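Local coordinates for protein Ral guanine nucleotide dissociation stimulator-like 2 (Mus musculus, PDB 4JGW) that probably acts as a guanine nucleotide exchange factor for small G proteins and is a putative effector of Ras and/or Rap, here as its REM and CDC25-homology region, at residues P35-P38 with L39-L42; M73-T76 with P77-A81; R324-A327 with A328-E331; Q461-R464 with V465-V469. All coordinates share one frame; numbering follows the deposited sequence.

Contact 1. Residues P35-P38 with L39-L42; sequences PLDP and LAPL
The carbonyl oxygen of Asp37 receives the backbone N-H of Ala40, with 3.0 Å between Asp37 O and Ala40 N, and so closes a type I beta turn across Pro38 and Leu39. Proline suits the second place of this turn, since its ring already fixes phi near the value the turn needs (-60°) and no N-H is needed there. The side chain of Asp37 adds a second bond from the same end: its OD1 takes the N-H of Leu39 at 3.1 Å from Leu39 N, an almost straight bond that reaches the oxygen from above the carboxylate plane. This is possible because CG lies opposite the backbone N (chi1 179°), which lays the carboxylate over the start of the turn. The methyl of Ala40 rests against Asp37, CB to CB 3.8 Å. Beyond the turn the chain comes back past Pro35, whose ring offers CB to Ala40 CB at 4.2 Å and CD to Leu42 CD2 at 4.0 Å. These apolar touches are few. The whole is an Asx turn laid over a type I beta turn, in a proline-rich loop joining two antiparallel strands, consistent with the preformed SH3-docking site described for this protein.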
loop_
_atom_site.group_PDB
_atom_site.type_symbol
_atom_site.label_atom_id
_atom_site.label_comp_id
_atom_site.label_asym_id
_atom_site.label_seq_id
_atom_site.Cartn_x
_atom_site.Cartn_y
_atom_site.Cartn_z
ATOM N N PRO A 35 19.472 -14.984 33.432
ATOM C CA PRO A 35 18.211 -15.265 34.122
ATOM C C PRO A 35 17.747 -14.070 34.952
ATOM O O PRO A 35 18.579 -13.283 35.413
ATOM C CB PRO A 35 18.562 -16.447 35.030
ATOM C CG PRO A 35 20.035 -16.345 35.240
ATOM C CD PRO A 35 20.592 -15.778 33.974
ATOM N N LEU A 36 16.433 -13.936 35.125
ATOM C CA LEU A 36 15.863 -12.827 35.894
ATOM C C LEU A 36 16.394 -12.856 37.326
ATOM O O LEU A 36 16.811 -11.828 37.859
ATOM C CB LEU A 36 14.330 -12.868 35.869
ATOM C CG LEU A 36 13.601 -11.528 36.047
ATOM C CD1 LEU A 36 12.254 -11.557 35.344
ATOM C CD2 LEU A 36 13.437 -11.143 37.521
ATOM N N ASP A 37 16.375 -14.041 37.932
ATOM C CA ASP A 37 17.079 -14.293 39.182
ATOM C C ASP A 37 18.550 -14.526 38.830
ATOM O O ASP A 37 18.880 -15.533 38.205
ATOM C CB ASP A 37 16.473 -15.517 39.885
ATOM C CG ASP A 37 17.172 -15.866 41.199
ATOM O OD1 ASP A 37 18.167 -15.211 41.578
ATOM O OD2 ASP A 37 16.713 -16.819 41.861
ATOM N N PRO A 38 19.439 -13.589 39.222
ATOM C CA PRO A 38 20.862 -13.645 38.854
ATOM C C PRO A 38 21.597 -14.895 39.349
ATOM O O PRO A 38 22.679 -15.209 38.844
ATOM C CB PRO A 38 21.448 -12.398 39.530
ATOM C CG PRO A 38 20.284 -11.497 39.753
ATOM C CD PRO A 38 19.144 -12.411 40.057
ATOM N N LEU A 39 21.015 -15.593 40.322
ATOM C CA LEU A 39 21.638 -16.775 40.918
ATOM C C LEU A 39 21.077 -18.080 40.360
ATOM O O LEU A 39 21.633 -19.154 40.598
ATOM C CB LEU A 39 21.493 -16.746 42.443
ATOM C CG LEU A 39 22.154 -15.596 43.209
ATOM C CD1 LEU A 39 21.879 -15.740 44.695
ATOM C CD2 LEU A 39 23.655 -15.523 42.940
ATOM N N ALA A 40 19.978 -17.974 39.616
ATOM C CA ALA A 40 19.310 -19.125 39.014
ATOM C C ALA A 40 20.160 -19.765 37.913
ATOM O O ALA A 40 21.063 -19.119 37.376
ATOM C CB ALA A 40 17.945 -18.709 38.463
ATOM N N PRO A 41 19.883 -21.044 37.581
ATOM C CA PRO A 41 20.548 -21.670 36.441
ATOM C C PRO A 41 20.137 -21.001 35.131
ATOM O O PRO A 41 19.019 -20.484 35.025
ATOM C CB PRO A 41 20.038 -23.115 36.486
ATOM C CG PRO A 41 18.759 -23.049 37.247
ATOM C CD PRO A 41 18.981 -21.984 38.271
ATOM N N LEU A 42 21.042 -21.006 34.156
ATOM C CA LEU A 42 20.812 -20.338 32.875
ATOM C C LEU A 42 19.531 -20.821 32.193
ATOM O O LEU A 42 19.303 -22.029 32.077
ATOM C CB LEU A 42 22.013 -20.519 31.938
ATOM C CG LEU A 42 23.338 -19.851 32.320
ATOM C CD1 LEU A 42 24.456 -20.318 31.398
ATOM C CD2 LEU A 42 23.232 -18.329 32.305
#

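Contact 2. Residues M73-T76 with P77-A81; sequences MMFT and PALLA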
loop_
_atom_site.group_PDB
_atom_site.type_symbol
_atom_site.label_atom_id
_atom_site.label_comp_id
_atom_site.label_asym_id
_atom_site.label_seq_id
_atom_site.Cartn_x
_atom_site.Cartn_y
_atom_site.Cartn_z
ATOM N N MET A 73 9.225 -16.346 12.149
ATOM C CA MET A 73 7.866 -15.789 12.194
ATOM C C MET A 73 7.475 -14.857 11.040
ATOM O O MET A 73 6.292 -14.738 10.727
ATOM C CB MET A 73 7.522 -15.176 13.565
ATOM C CG MET A 73 8.692 -14.817 14.455
ATOM S SD MET A 73 8.177 -14.376 16.132
ATOM C CE MET A 73 8.376 -15.924 17.010
ATOM N N MET A 74 8.453 -14.220 10.400
ATOM C CA MET A 74 8.158 -13.356 9.258
ATOM C C MET A 74 7.906 -14.136 7.962
ATOM O O MET A 74 7.250 -13.630 7.051
ATOM C CB MET A 74 9.251 -12.299 9.045
ATOM C CG MET A 74 8.838 -11.198 8.056
ATOM S SD MET A 74 10.097 -9.968 7.670
ATOM C CE MET A 74 10.196 -9.071 9.221
ATOM N N PHE A 75 8.411 -15.368 7.890
ATOM C CA PHE A 75 8.421 -16.120 6.633
ATOM C C PHE A 75 7.052 -16.302 5.980
ATOM O O PHE A 75 6.873 -15.953 4.813
ATOM C CB PHE A 75 9.097 -17.485 6.792
ATOM C CG PHE A 75 9.164 -18.265 5.512
ATOM C CD1 PHE A 75 10.171 -18.014 4.586
ATOM C CD2 PHE A 75 8.203 -19.224 5.215
ATOM C CE1 PHE A 75 10.227 -18.717 3.393
ATOM C CE2 PHE A 75 8.254 -19.936 4.022
ATOM C CZ PHE A 75 9.268 -19.682 3.111
ATOM N N THR A 76 6.108 -16.862 6.733
ATOM C CA THR A 76 4.776 -17.179 6.223
ATOM C C THR A 76 4.018 -15.947 5.697
ATOM O O THR A 76 3.573 -15.957 4.549
ATOM C CB THR A 76 3.938 -17.960 7.274
ATOM O OG1 THR A 76 4.669 -19.118 7.697
ATOM C CG2 THR A 76 2.589 -18.390 6.707
ATOM N N PRO A 77 3.874 -14.886 6.519
ATOM C CA PRO A 77 3.155 -13.716 6.003
ATOM C C PRO A 77 3.891 -12.999 4.867
ATOM O O PRO A 77 3.246 -12.495 3.947
ATOM C CB PRO A 77 3.030 -12.806 7.232
ATOM C CG PRO A 77 4.128 -13.237 8.142
ATOM C CD PRO A 77 4.250 -14.713 7.936
ATOM N N ALA A 78 5.223 -12.967 4.930
ATOM C CA ALA A 78 6.039 -12.358 3.879
ATOM C C ALA A 78 5.894 -13.079 2.543
ATOM O O ALA A 78 5.721 -12.434 1.510
ATOM C CB ALA A 78 7.506 -12.289 4.296
ATOM N N LEU A 79 5.965 -14.411 2.566
ATOM C CA LEU A 79 5.831 -15.208 1.344
ATOM C C LEU A 79 4.437 -15.028 0.747
ATOM O O LEU A 79 4.302 -14.779 -0.452
ATOM C CB LEU A 79 6.093 -16.699 1.611
ATOM C CG LEU A 79 6.740 -17.604 0.540
ATOM C CD1 LEU A 79 6.495 -19.069 0.866
ATOM C CD2 LEU A 79 6.298 -17.322 -0.895
ATOM N N LEU A 80 3.413 -15.145 1.592
ATOM C CA LEU A 80 2.023 -15.019 1.155
ATOM C C LEU A 80 1.710 -13.638 0.587
ATOM O O LEU A 80 0.910 -13.517 -0.337
ATOM C CB LEU A 80 1.050 -15.359 2.293
ATOM C CG LEU A 80 0.988 -16.811 2.791
ATOM C CD1 LEU A 80 0.000 -16.940 3.943
ATOM C CD2 LEU A 80 0.643 -17.800 1.672
ATOM N N ALA A 81 2.348 -12.608 1.137
ATOM C CA ALA A 81 2.115 -11.230 0.706
ATOM C C ALA A 81 2.878 -10.848 -0.565
ATOM O O ALA A 81 2.384 -10.055 -1.366
ATOM C CB ALA A 81 2.440 -10.256 1.830
#
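Phe75 and Leu79 touch one helical turn apart near the start of alpha helix 75-82 of the N-terminal Ras-GEF (REM) region. The tight part is two pairs of side chains. Phe75 and Leu79 run side by side, and the CD1 methyl of Leu79 reaches the far end of the ring, 3.6 Å from Phe75 CZ. With CG turned away from the backbone N (chi1 -178°), the phenyl ring is carried out to His62, which it meets edge to face, and to Phe416, while Leu63 of helix 56-63 touches both Phe75 and Leu79. Large apolar groups suit this buried wall. Next to it, Thr76 and Leu80 point the same way, with Thr76 CG2 4.1 Å from Leu80 CD1, and they meet Val121 and Trp125 of helix 108-128. The alpha-helical bonds are regular: Ala78 N lies 3.0 Å from Met74 O, Leu79 N 2.9 Å from Phe75 O, and Leu80 N 3.1 Å from Thr76 O.

The contact is thinner where Met74 CG touches Ala78 CB at 4.1 Å, although Phe423 of helix 416-436 covers this side too. The solvent side is the exposed Met73 end. Pro77 suits the opening of a helix, where a residue without an N-H costs little; its ring carbons approach the preceding carbonyl oxygens, CD near Met73 O and Met74 O, with Pro77 CG 3.3 Å from Met74 O.

Contact 3. Residues R324-A327 with A328-E331; sequences RLRA and AWGE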
loop_
_atom_site.group_PDB
_atom_site.type_symbol
_atom_site.label_atom_id
_atom_site.label_comp_id
_atom_site.label_asym_id
_atom_site.label_seq_id
_atom_site.Cartn_x
_atom_site.Cartn_y
_atom_site.Cartn_z
ATOM N N ARG A 324 3.859 30.347 -11.373
ATOM C CA ARG A 324 3.975 31.497 -12.285
ATOM C C ARG A 324 3.159 32.726 -11.892
ATOM O O ARG A 324 3.546 33.857 -12.195
ATOM C CB ARG A 324 3.523 31.092 -13.689
ATOM C CG ARG A 324 4.604 30.542 -14.591
ATOM C CD ARG A 324 4.165 30.609 -16.048
ATOM N NE ARG A 324 4.359 31.946 -16.612
ATOM C CZ ARG A 324 3.403 32.862 -16.761
ATOM N NH1 ARG A 324 2.152 32.609 -16.394
ATOM N NH2 ARG A 324 3.703 34.041 -17.287
ATOM N N LEU A 325 2.019 32.495 -11.245
ATOM C CA LEU A 325 1.018 33.537 -11.024
ATOM C C LEU A 325 1.411 34.509 -9.910
ATOM O O LEU A 325 0.800 34.528 -8.840
ATOM C CB LEU A 325 -0.355 32.905 -10.760
ATOM C CG LEU A 325 -0.824 31.836 -11.757
ATOM C CD1 LEU A 325 -1.991 31.043 -11.190
ATOM C CD2 LEU A 325 -1.180 32.433 -13.120
ATOM N N ARG A 326 2.423 35.327 -10.193
ATOM C CA ARG A 326 3.018 36.230 -9.202
ATOM C C ARG A 326 2.115 37.377 -8.764
ATOM O O ARG A 326 2.258 37.888 -7.651
ATOM C CB ARG A 326 4.370 36.768 -9.696
ATOM C CG ARG A 326 5.509 35.757 -9.587
ATOM C CD ARG A 326 5.828 35.451 -8.126
ATOM N NE ARG A 326 5.902 34.015 -7.877
ATOM C CZ ARG A 326 5.677 33.441 -6.697
ATOM N NH1 ARG A 326 5.356 34.175 -5.639
ATOM N NH2 ARG A 326 5.766 32.126 -6.577
ATOM N N ALA A 327 1.193 37.781 -9.636
ATOM C CA ALA A 327 0.217 38.811 -9.291
ATOM C C ALA A 327 -0.785 38.254 -8.283
ATOM O O ALA A 327 -1.087 38.900 -7.277
ATOM C CB ALA A 327 -0.491 39.327 -10.537
ATOM N N ALA A 328 -1.277 37.048 -8.558
ATOM C CA ALA A 328 -2.198 36.349 -7.663
ATOM C C ALA A 328 -1.543 36.041 -6.315
ATOM O O ALA A 328 -2.126 36.320 -5.266
ATOM C CB ALA A 328 -2.710 35.077 -8.316
ATOM N N TRP A 329 -0.333 35.482 -6.351
ATOM C CA TRP A 329 0.440 35.218 -5.133
ATOM C C TRP A 329 0.732 36.510 -4.367
ATOM O O TRP A 329 0.725 36.524 -3.133
ATOM C CB TRP A 329 1.748 34.488 -5.455
ATOM C CG TRP A 329 1.588 33.014 -5.723
ATOM C CD1 TRP A 329 1.781 32.372 -6.913
ATOM C CD2 TRP A 329 1.208 32.001 -4.781
ATOM N NE1 TRP A 329 1.545 31.026 -6.771
ATOM C CE2 TRP A 329 1.191 30.770 -5.474
ATOM C CE3 TRP A 329 0.880 32.015 -3.417
ATOM C CZ2 TRP A 329 0.857 29.563 -4.851
ATOM C CZ3 TRP A 329 0.548 30.812 -2.798
ATOM C CH2 TRP A 329 0.541 29.604 -3.517
ATOM N N GLY A 330 0.973 37.590 -5.112
ATOM C CA GLY A 330 1.212 38.912 -4.536
ATOM C C GLY A 330 0.025 39.491 -3.786
ATOM O O GLY A 330 0.195 40.377 -2.947
ATOM N N GLU A 331 -1.174 38.992 -4.088
ATOM C CA GLU A 331 -2.401 39.427 -3.411
ATOM C C GLU A 331 -2.800 38.505 -2.252
ATOM O O GLU A 331 -3.757 38.786 -1.525
ATOM C CB GLU A 331 -3.562 39.553 -4.410
ATOM C CG GLU A 331 -3.402 40.661 -5.454
ATOM C CD GLU A 331 -3.321 42.056 -4.846
ATOM O OE1 GLU A 331 -4.011 42.323 -3.837
ATOM O OE2 GLU A 331 -2.563 42.889 -5.386
#
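Arg326 lays its guanidinium flat on the indole of Trp329, a cation-pi stack between residues three apart at the start of the short helix 326-330 in the Ras-GEF (CDC25-homology) domain. The two planes are only 13° apart and their centres 4.6 Å. The guanidinium is offset toward the five-membered part of the ring, so that its CZ lies 4.0 Å from Trp329 CD1. Bends at chi2 (-67°) and chi3 fold the arginine back over the indole; its long chain and flat charged end suit an exposed place beside a broad ring. The indole N-H is anchored on Ile322 O; the guanidinium is held less firmly, by a weak bond from Arg326 NH2 to His323 O.

Backbone bonds set the helix going. The carbonyl of Leu325, the N-cap and the centre of an inverse gamma turn, receives an almost straight bond from Trp329, with 2.9 Å between Leu325 O and Trp329 N, and Gly330 N follows at 2.9 Å from Arg326 O. The carboxylate of Glu470 accepts the N-H groups of Ala327 and Ala328, a negative charge that would suit the positive end of the helix dipole.

Apolar packing is lighter. Ala328 is small enough to fit against Leu291 of helix 284-303, and its methyl meets the methylene of Leu325, Leu325 CB to Ala328 CB 4.0 Å.

Contact 4. Residues Q461-R464 with V465-V469; sequences QSHR and VSCEV
Val465 bonds its backbone N to Gln461 O at 3.0 Å, and its CG2 methyl comes close to the same oxygen, 3.3 Å from Gln461 O. A branched, compact residue suits this buried place, where it packs on Val277 and Val279. Ser466 follows, bonding through its N to Ser462 O at 3.1 Å. Its hydroxyl is folded back on the helix (chi1 64°), OG coming to 2.9 Å from His463 O and 3.1 Å from Ser462 O, so the one proton has two carbonyls within reach; a small polar side chain can thus be buried. Cys467 sits with its sulfur over one face of the His463 imidazole, SG 4.2 Å from the ring centroid and 22° off the normal. Glu468 then reaches back to Arg464, whose chain is extended from CG to NE. OE2 lies 2.8 Å from Arg464 NE, yet over the face of the guanidinium, the two planes 85° apart; this salt bridge is one of charge, with no N-H aimed at the oxygen. Contacts four residues apart and backbone bonds from residue n+4 to n are those of a regular alpha helix, one face of which, with Val465 and the serines, is buried against Leu265 and strand 277-279.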
loop_
_atom_site.group_PDB
_atom_site.type_symbol
_atom_site.label_atom_id
_atom_site.label_comp_id
_atom_site.label_asym_id
_atom_site.label_seq_id
_atom_site.Cartn_x
_atom_site.Cartn_y
_atom_site.Cartn_z
ATOM N N GLN A 461 -2.816 22.172 -21.181
ATOM C CA GLN A 461 -3.865 23.194 -21.092
ATOM C C GLN A 461 -3.594 24.221 -19.993
ATOM O O GLN A 461 -3.777 25.422 -20.200
ATOM C CB GLN A 461 -5.232 22.542 -20.868
ATOM C CG GLN A 461 -5.793 21.833 -22.090
ATOM C CD GLN A 461 -6.988 20.950 -21.769
ATOM O OE1 GLN A 461 -7.021 20.272 -20.741
ATOM N NE2 GLN A 461 -7.974 20.951 -22.656
ATOM N N SER A 462 -3.156 23.737 -18.832
ATOM C CA SER A 462 -2.892 24.590 -17.675
ATOM C C SER A 462 -1.737 25.561 -17.918
ATOM O O SER A 462 -1.786 26.713 -17.478
ATOM C CB SER A 462 -2.628 23.740 -16.430
ATOM O OG SER A 462 -1.470 22.938 -16.586
ATOM N N HIS A 463 -0.706 25.091 -18.619
ATOM C CA HIS A 463 0.422 25.934 -19.011
ATOM C C HIS A 463 -0.026 27.058 -19.948
ATOM O O HIS A 463 0.441 28.194 -19.835
ATOM C CB HIS A 463 1.520 25.095 -19.672
ATOM C CG HIS A 463 2.710 25.891 -20.109
ATOM N ND1 HIS A 463 2.856 26.368 -21.393
ATOM C CD2 HIS A 463 3.808 26.301 -19.429
ATOM C CE1 HIS A 463 3.993 27.033 -21.489
ATOM N NE2 HIS A 463 4.590 27.008 -20.310
ATOM N N ARG A 464 -0.942 26.728 -20.858
ATOM C CA ARG A 464 -1.487 27.687 -21.814
ATOM C C ARG A 464 -2.323 28.769 -21.125
ATOM O O ARG A 464 -2.143 29.958 -21.392
ATOM C CB ARG A 464 -2.324 26.964 -22.874
ATOM C CG ARG A 464 -2.762 27.842 -24.034
ATOM C CD ARG A 464 -4.073 27.352 -24.618
ATOM N NE ARG A 464 -4.626 28.293 -25.588
ATOM C CZ ARG A 464 -5.921 28.403 -25.875
ATOM N NH1 ARG A 464 -6.814 27.638 -25.259
ATOM N NH2 ARG A 464 -6.327 29.291 -26.774
ATOM N N VAL A 465 -3.228 28.347 -20.241
ATOM C CA VAL A 465 -4.128 29.264 -19.532
ATOM C C VAL A 465 -3.363 30.216 -18.608
ATOM O O VAL A 465 -3.687 31.403 -18.537
ATOM C CB VAL A 465 -5.244 28.503 -18.755
ATOM C CG1 VAL A 465 -6.102 29.463 -17.934
ATOM C CG2 VAL A 465 -6.125 27.719 -19.717
ATOM N N SER A 466 -2.345 29.699 -17.921
ATOM C CA SER A 466 -1.504 30.521 -17.046
ATOM C C SER A 466 -0.717 31.580 -17.818
ATOM O O SER A 466 -0.472 32.673 -17.302
ATOM C CB SER A 466 -0.553 29.656 -16.216
ATOM O OG SER A 466 0.361 28.961 -17.039
ATOM N N CYS A 467 -0.322 31.247 -19.046
ATOM C CA CYS A 467 0.343 32.199 -19.938
ATOM C C CYS A 467 -0.638 33.248 -20.467
ATOM O O CYS A 467 -0.229 34.342 -20.860
ATOM C CB CYS A 467 1.038 31.473 -21.096
ATOM S SG CYS A 467 2.587 30.632 -20.643
ATOM N N GLU A 468 -1.927 32.906 -20.462
ATOM C CA GLU A 468 -2.993 33.815 -20.890
ATOM C C GLU A 468 -3.508 34.721 -19.769
ATOM O O GLU A 468 -3.775 35.903 -20.001
ATOM C CB GLU A 468 -4.156 33.029 -21.502
ATOM C CG GLU A 468 -3.889 32.522 -22.912
ATOM C CD GLU A 468 -4.942 31.547 -23.414
ATOM O OE1 GLU A 468 -6.052 31.482 -22.836
ATOM O OE2 GLU A 468 -4.651 30.840 -24.401
ATOM N N VAL A 469 -3.655 34.171 -18.563
ATOM C CA VAL A 469 -4.195 34.943 -17.434
ATOM C C VAL A 469 -3.143 35.814 -16.739
ATOM O O VAL A 469 -3.475 36.840 -16.145
ATOM C CB VAL A 469 -4.976 34.067 -16.406
ATOM C CG1 VAL A 469 -6.194 33.423 -17.066
ATOM C CG2 VAL A 469 -4.079 33.017 -15.756
#

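Overall arrangement
The four contacts follow one another along the chain. Contact 1 lies in the loop between strands 24-33 and 46-54, about 45 Å from the centre of the chain. Contact 2 belongs to helix 75-82 of the N-terminal Ras-GEF region, its centre about 35 Å from contact 1, and packs on helix 416-436. Contacts 3 and 4 lie far off in the Ras-GEF domain, more than 70 Å from contact 1 between centres. They adjoin each other, centres about 14 Å apart: Arg324 NH1 bonds weakly to Ser466 O, and Leu325 meets Val469. The last helix of the chain, 459-469, is thus joined to the turn that leads into helix 326-330, while the proline-rich loop projects at the opposite end of an elongated molecule.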